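Local coordinates for protein double Glycine Motif Protease domain from AMS/PCAT Transporter (Lachnospiraceae bacterium C6A11, PDB 6MPZ) that probably cleaves leader peptides after a double-glycine motif, as the C39 cysteine protease domain of a transporter that matures and exports lantibiotic-type peptides, at residues Glu88-Cys93 with Cys138-Pro143. Numbering follows the deposited sequence.
Sequences EGTFPC and CLIFKP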
# COMPACT_ATOMS: atom_id res chain seq x y z
N GLU A 88 -10.30 8.21 -8.22
CA GLU A 88 -11.01 7.84 -7.00
C GLU A 88 -10.12 7.35 -5.84
O GLU A 88 -10.61 7.19 -4.72
CB GLU A 88 -11.96 6.67 -7.31
CG GLU A 88 -12.75 6.70 -8.62
CD GLU A 88 -14.26 6.73 -8.47
OE1 GLU A 88 -14.66 7.53 -7.63
OE2 GLU A 88 -14.98 5.99 -9.17
N GLY A 89 -8.83 7.10 -6.09
CA GLY A 89 -7.94 6.67 -5.02
C GLY A 89 -7.88 7.63 -3.85
O GLY A 89 -8.17 8.79 -4.02
N THR A 90 -7.50 7.16 -2.67
CA THR A 90 -7.16 8.02 -1.56
C THR A 90 -5.79 7.60 -1.08
O THR A 90 -5.39 6.45 -1.28
CB THR A 90 -8.20 7.89 -0.44
OG1 THR A 90 -8.06 6.61 0.21
CG2 THR A 90 -9.57 8.03 -1.05
N PHE A 91 -5.07 8.54 -0.46
CA PHE A 91 -3.64 8.40 -0.18
C PHE A 91 -3.30 8.64 1.29
O PHE A 91 -3.93 9.47 1.94
CB PHE A 91 -2.83 9.30 -1.12
CG PHE A 91 -3.31 9.22 -2.53
CD1 PHE A 91 -3.06 8.11 -3.29
CD2 PHE A 91 -4.08 10.26 -3.10
CE1 PHE A 91 -3.54 8.01 -4.61
CE2 PHE A 91 -4.57 10.17 -4.40
CZ PHE A 91 -4.29 9.04 -5.17
N PRO A 92 -2.36 7.87 1.85
CA PRO A 92 -1.61 6.82 1.13
C PRO A 92 -2.46 5.55 0.94
O PRO A 92 -3.45 5.33 1.67
CB PRO A 92 -0.45 6.54 2.08
CG PRO A 92 -1.08 6.71 3.43
CD PRO A 92 -2.01 7.88 3.28
N CYS A 93 -2.08 4.75 -0.01
CA CYS A 93 -2.68 3.43 -0.27
C CYS A 93 -1.53 2.51 -0.67
O CYS A 93 -0.43 3.00 -1.07
CB CYS A 93 -3.75 3.47 -1.40
SG CYS A 93 -3.16 4.06 -3.03
N CYS A 138 -5.19 -2.51 -5.29
CA CYS A 138 -5.00 -1.33 -4.51
C CYS A 138 -5.65 -1.55 -3.17
O CYS A 138 -6.82 -1.88 -3.12
CB CYS A 138 -5.67 -0.12 -5.18
SG CYS A 138 -5.61 1.41 -4.21
N LEU A 139 -4.89 -1.33 -2.10
CA LEU A 139 -5.44 -1.47 -0.77
C LEU A 139 -5.60 -0.06 -0.25
O LEU A 139 -4.66 0.68 -0.25
CB LEU A 139 -4.51 -2.32 0.11
CG LEU A 139 -3.96 -3.63 -0.53
CD1 LEU A 139 -2.91 -4.31 0.35
CD2 LEU A 139 -5.08 -4.58 -0.94
N ILE A 140 -6.82 0.23 0.23
CA ILE A 140 -7.32 1.54 0.52
C ILE A 140 -7.67 1.53 2.01
O ILE A 140 -8.27 0.56 2.50
CB ILE A 140 -8.56 1.82 -0.37
CG1 ILE A 140 -8.13 2.03 -1.84
CG2 ILE A 140 -9.41 2.99 0.16
CD1 ILE A 140 -7.61 3.42 -2.12
N PHE A 141 -7.23 2.56 2.73
CA PHE A 141 -7.32 2.58 4.19
C PHE A 141 -7.99 3.84 4.65
O PHE A 141 -7.88 4.88 4.01
CB PHE A 141 -5.94 2.46 4.85
CG PHE A 141 -5.15 1.26 4.41
CD1 PHE A 141 -5.35 0.03 5.02
CD2 PHE A 141 -4.22 1.35 3.39
CE1 PHE A 141 -4.64 -1.08 4.60
CE2 PHE A 141 -3.52 0.24 3.00
CZ PHE A 141 -3.72 -0.96 3.60
N LYS A 142 -8.67 3.74 5.78
CA LYS A 142 -9.42 4.84 6.37
C LYS A 142 -9.34 4.60 7.89
O LYS A 142 -9.38 3.44 8.34
CB LYS A 142 -10.87 4.80 5.84
CG LYS A 142 -11.97 5.49 6.63
CD LYS A 142 -12.91 6.41 5.82
CE LYS A 142 -12.29 7.80 5.76
NZ LYS A 142 -13.10 8.86 5.10
N PRO A 143 -9.22 5.67 8.70
CA PRO A 143 -9.28 5.51 10.15
C PRO A 143 -10.64 5.08 10.71
O PRO A 143 -11.66 5.17 10.02
CB PRO A 143 -8.89 6.89 10.70
CG PRO A 143 -8.93 7.80 9.57
CD PRO A 143 -8.79 7.02 8.33
O HOH W 1 -9.62 6.34 2.14
O HOH W 2 -6.03 4.77 1.00
O HOH W 3 -5.10 5.87 3.73
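Three waters and the CD1 methyl of I140 lie between the loop that follows helix 82-88 and strand 137-142, and no direct hydrogen bond joins the two segments. I140 and C93 carry much of the contact. The CG1 branch of I140 lies beside its own backbone N (chi1 -71°) and a second turn (chi2 -81°) brings CD1 up against the T90 backbone, 3.8 Å from T90 N, with C93 CB on another flank at 3.9 Å. T90 N, buried by this contact, has no hydrogen-bonding partner in the model. The T90 side chain crosses that of I140 at about a right angle, so that OG1 passes I140 CG2 at 3.9 Å. At the C93 end of the loop the two cysteines meet sulfur to sulfur without a disulfide, C93 SG and C138 SG being 3.8 Å apart; C93 SG occupies the crowded position between N and carbonyl carbon (chi1 59°), whereas C138 SG stands anti to its own N. C93 CB sits on L139 O at 3.2 Å. Here strand 93-97 enters the antiparallel sheet of the papain-like C39 peptidase fold, between strands 137-142 and 101-109, and L139 pairs through its backbone with I94. Before C93 the loop, with a cis peptide preceding P92, diverges and water replaces direct pairing. T90 OG1, also in the crowded position, binds two waters: one donates to F141 O, and the other accepts from F141 N and can donate to P92 O, where other acceptors compete for its protons. The third water can donate to P92 O (2.7 Å) or F141 O, again with competing acceptors. The F141 ring turns its edge to P92 O and C93 CA, and its side chain also packs on A68 of helix 61-70.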